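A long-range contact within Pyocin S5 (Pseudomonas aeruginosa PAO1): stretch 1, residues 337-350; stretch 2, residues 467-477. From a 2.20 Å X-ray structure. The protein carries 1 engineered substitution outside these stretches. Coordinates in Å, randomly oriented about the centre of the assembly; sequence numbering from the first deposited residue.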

# COMPACT_ATOMS: atom_id res chain seq x y z
N LYS A 337 1.58 -5.72 63.45
CA LYS A 337 0.76 -6.67 64.19
C LYS A 337 1.48 -7.66 65.10
O LYS A 337 0.95 -8.05 66.13
CB LYS A 337 -0.17 -7.42 63.23
CG LYS A 337 -1.20 -8.30 63.91
CD LYS A 337 -2.62 -7.78 63.70
CE LYS A 337 -3.58 -8.44 64.67
NZ LYS A 337 -4.98 -8.51 64.16
N PHE A 338 2.68 -8.09 64.71
CA PHE A 338 3.46 -9.06 65.48
C PHE A 338 4.79 -8.56 66.05
O PHE A 338 5.38 -9.25 66.88
CB PHE A 338 3.73 -10.31 64.63
CG PHE A 338 2.53 -11.13 64.22
CD1 PHE A 338 1.33 -11.05 64.92
CD2 PHE A 338 2.61 -12.02 63.16
CE1 PHE A 338 0.23 -11.81 64.53
CE2 PHE A 338 1.52 -12.79 62.79
CZ PHE A 338 0.33 -12.67 63.47
N GLY A 339 5.27 -7.41 65.58
CA GLY A 339 6.54 -6.87 66.06
C GLY A 339 7.73 -7.10 65.15
O GLY A 339 7.68 -7.97 64.27
N ALA A 340 8.82 -6.36 65.42
CA ALA A 340 10.08 -6.37 64.66
C ALA A 340 10.72 -7.75 64.44
O ALA A 340 11.08 -8.06 63.31
CB ALA A 340 11.09 -5.43 65.31
N ARG A 341 10.83 -8.56 65.50
CA ARG A 341 11.44 -9.89 65.46
C ARG A 341 10.73 -10.91 64.53
O ARG A 341 11.41 -11.73 63.90
CB ARG A 341 11.59 -10.47 66.88
CG ARG A 341 12.56 -11.64 66.95
CD ARG A 341 12.64 -12.27 68.31
NE ARG A 341 13.37 -13.53 68.20
CZ ARG A 341 13.68 -14.31 69.23
NH1 ARG A 341 13.33 -13.96 70.46
NH2 ARG A 341 14.35 -15.45 69.03
N THR A 342 9.37 -10.89 64.49
CA THR A 342 8.60 -11.80 63.63
C THR A 342 8.82 -11.43 62.16
O THR A 342 9.09 -12.31 61.34
CB THR A 342 7.13 -11.89 64.06
OG1 THR A 342 7.08 -12.21 65.47
CG2 THR A 342 6.37 -12.99 63.30
N SER A 343 8.77 -10.12 61.86
CA SER A 343 9.00 -9.55 60.53
C SER A 343 10.42 -9.82 60.01
O SER A 343 10.61 -10.06 58.81
CB SER A 343 8.73 -8.06 60.53
OG SER A 343 8.48 -7.68 59.19
N GLU A 344 11.41 -9.73 60.90
CA GLU A 344 12.80 -10.02 60.58
C GLU A 344 12.91 -11.53 60.29
O GLU A 344 13.62 -11.92 59.38
CB GLU A 344 13.72 -9.58 61.75
CG GLU A 344 15.21 -9.88 61.58
CD GLU A 344 15.92 -9.35 60.34
OE1 GLU A 344 15.57 -8.26 59.84
OE2 GLU A 344 16.87 -10.04 59.88
N MET A 345 12.19 -12.36 61.05
CA MET A 345 12.18 -13.81 60.82
C MET A 345 11.52 -14.15 59.47
O MET A 345 12.04 -14.99 58.75
CB MET A 345 11.54 -14.57 61.99
CG MET A 345 11.62 -16.09 61.85
SD MET A 345 13.31 -16.66 61.65
CE MET A 345 13.13 -17.73 60.21
N ALA A 346 10.42 -13.45 59.10
CA ALA A 346 9.75 -13.65 57.82
C ALA A 346 10.73 -13.22 56.70
O ALA A 346 10.97 -13.99 55.75
CB ALA A 346 8.46 -12.85 57.74
N ARG A 347 11.35 -12.03 56.85
CA ARG A 347 12.32 -11.52 55.87
C ARG A 347 13.52 -12.45 55.68
O ARG A 347 13.96 -12.64 54.55
CB ARG A 347 12.76 -10.09 56.22
CG ARG A 347 13.45 -9.39 55.06
CD ARG A 347 13.94 -8.02 55.48
NE ARG A 347 12.84 -7.09 55.76
CZ ARG A 347 12.19 -6.41 54.83
NH1 ARG A 347 12.48 -6.57 53.54
NH2 ARG A 347 11.24 -5.55 55.18
N GLN A 348 14.04 -13.04 56.77
CA GLN A 348 15.15 -13.98 56.68
C GLN A 348 14.68 -15.29 56.03
O GLN A 348 15.46 -15.90 55.30
CB GLN A 348 15.77 -14.26 58.04
CG GLN A 348 16.73 -13.16 58.50
CD GLN A 348 17.64 -13.66 59.58
OE1 GLN A 348 18.36 -14.64 59.40
NE2 GLN A 348 17.61 -13.02 60.74
N LEU A 349 13.40 -15.69 56.26
CA LEU A 349 12.84 -16.89 55.64
C LEU A 349 12.80 -16.71 54.12
O LEU A 349 13.32 -17.56 53.41
CB LEU A 349 11.44 -17.25 56.21
CG LEU A 349 10.82 -18.56 55.70
CD1 LEU A 349 11.59 -19.78 56.20
CD2 LEU A 349 9.38 -18.69 56.15
N ALA A 350 12.26 -15.57 53.64
CA ALA A 350 12.16 -15.21 52.22
C ALA A 350 13.52 -15.06 51.52
O ALA A 350 13.66 -15.47 50.35
CB ALA A 350 11.35 -13.94 52.06
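Stretch 2 467-477: IGILGFALVMA

Most of stretch 2 is helix, which runs on beyond Ala477 and in nearly the same direction as helix 340-350: the axes cross at 22° and approach to 10.9 Å. That spacing leaves room for side chains between the helices. The register climbs in near-helical steps: the CA atoms nearest each other are those of Phe338 and Ile469 (6.0 Å), Thr342 and Ala473 (7.4 Å), and Ala346 and Met476 (7.3 Å). Stretch 1 is broken at Gly339, which ends one helix with positive phi and occupies the N-cap position of the next; a CB there would be jammed against the carbonyl O of Phe338. Gly468 also has positive phi, which favours glycine.

No hydrogen bond joins the stretches, so the contact rests on apolar packing and fit. At the start, Phe338, rotamer m, lays one ring face over Ile469, whose CA sits 3.8 Å from the ring centroid and only 9° off the normal, a CH-pi contact. The same ring brings CZ to 3.4 Å from C of Gly468 and CE2 to 3.8 Å from CB of Phe472. The two aromatic rings meet obliquely, centroids 6.0 Å apart.

One step on, Thr342 offers its methyl to the second ring: CG2 lies 3.6 Å from CD2 of Phe472, near the ring plane. Ala346 meets the same ring at its edge, CB to CZ of Phe472 at 4.1 Å.

Further along, Met476 is the knob, fitting among Thr342, Met345, Ala346 and Leu349. Its CE reaches CG of Met345 at 3.7 Å, its SD lies 3.6 Å from CA of Ala346, and its CG packs 3.8 Å from CD2 of Leu349. The pattern to read is a large ring at the start and a single long knob among four residues further along, with no hydrogen bond between the helices.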

# COMPACT_ATOMS: atom_id res chain seq x y z
N ILE A 467 -4.38 -16.59 62.22
CA ILE A 467 -3.35 -17.53 62.65
C ILE A 467 -2.63 -17.12 63.99
O ILE A 467 -2.34 -18.01 64.82
CB ILE A 467 -2.34 -17.85 61.50
CG1 ILE A 467 -1.48 -19.05 61.86
CG2 ILE A 467 -1.49 -16.65 61.02
CD1 ILE A 467 -1.31 -19.93 60.89
N GLY A 468 -2.42 -15.83 64.20
CA GLY A 468 -1.75 -15.33 65.39
C GLY A 468 -0.24 -15.46 65.29
O GLY A 468 0.28 -16.11 64.38
N ILE A 469 0.49 -14.85 66.25
CA ILE A 469 1.96 -14.81 66.28
C ILE A 469 2.57 -16.21 66.40
O ILE A 469 3.55 -16.49 65.70
CB ILE A 469 2.54 -13.79 67.34
CG1 ILE A 469 4.05 -13.56 67.13
CG2 ILE A 469 2.20 -14.17 68.82
CD1 ILE A 469 4.71 -12.48 68.00
N LEU A 470 1.99 -17.03 67.26
CA LEU A 470 2.45 -18.40 67.49
C LEU A 470 2.27 -19.26 66.25
O LEU A 470 3.21 -19.86 65.78
CB LEU A 470 1.74 -19.01 68.69
CG LEU A 470 2.14 -20.45 69.01
CD1 LEU A 470 3.64 -20.56 69.22
CD2 LEU A 470 1.39 -20.97 70.22
N GLY A 471 1.04 -19.35 65.76
CA GLY A 471 0.76 -20.10 64.54
C GLY A 471 1.66 -19.65 63.39
O GLY A 471 2.24 -20.49 62.69
N PHE A 472 1.84 -18.32 63.21
CA PHE A 472 2.69 -17.82 62.11
C PHE A 472 4.16 -18.23 62.26
O PHE A 472 4.78 -18.58 61.27
CB PHE A 472 2.55 -16.31 61.89
CG PHE A 472 3.38 -15.75 60.75
CD1 PHE A 472 3.24 -16.25 59.45
CD2 PHE A 472 4.25 -14.70 60.96
CE1 PHE A 472 3.99 -15.72 58.40
CE2 PHE A 472 5.01 -14.17 59.90
CZ PHE A 472 4.86 -14.68 58.62
N ALA A 473 4.67 -18.26 63.49
CA ALA A 473 6.02 -18.70 63.81
C ALA A 473 6.17 -20.21 63.56
O ALA A 473 7.20 -20.63 63.04
CB ALA A 473 6.35 -18.36 65.25
N LEU A 474 5.16 -21.03 63.96
CA LEU A 474 5.20 -22.48 63.75
C LEU A 474 5.16 -22.80 62.24
O LEU A 474 5.86 -23.71 61.79
CB LEU A 474 4.05 -23.16 64.50
CG LEU A 474 3.97 -24.68 64.46
CD1 LEU A 474 5.27 -25.33 64.91
CD2 LEU A 474 2.84 -25.17 65.34
N VAL A 475 4.42 -21.98 61.49
CA VAL A 475 4.32 -22.12 60.05
C VAL A 475 5.69 -21.86 59.43
O VAL A 475 6.15 -22.62 58.60
CB VAL A 475 3.31 -21.13 59.46
CG1 VAL A 475 3.61 -20.85 58.01
CG2 VAL A 475 1.90 -21.67 59.62
N MET A 476 6.33 -20.78 59.85
CA MET A 476 7.68 -20.45 59.37
C MET A 476 8.68 -21.49 59.76
O MET A 476 9.55 -21.80 58.96
CB MET A 476 8.13 -19.08 59.87
CG MET A 476 7.33 -17.97 59.31
SD MET A 476 8.17 -16.39 59.49
CE MET A 476 7.98 -16.09 61.28
N ALA A 477 8.53 -22.10 60.96
CA ALA A 477 9.43 -23.16 61.42
C ALA A 477 9.32 -24.42 60.54
O ALA A 477 10.32 -24.95 60.07
CB ALA A 477 9.14 -23.49 62.88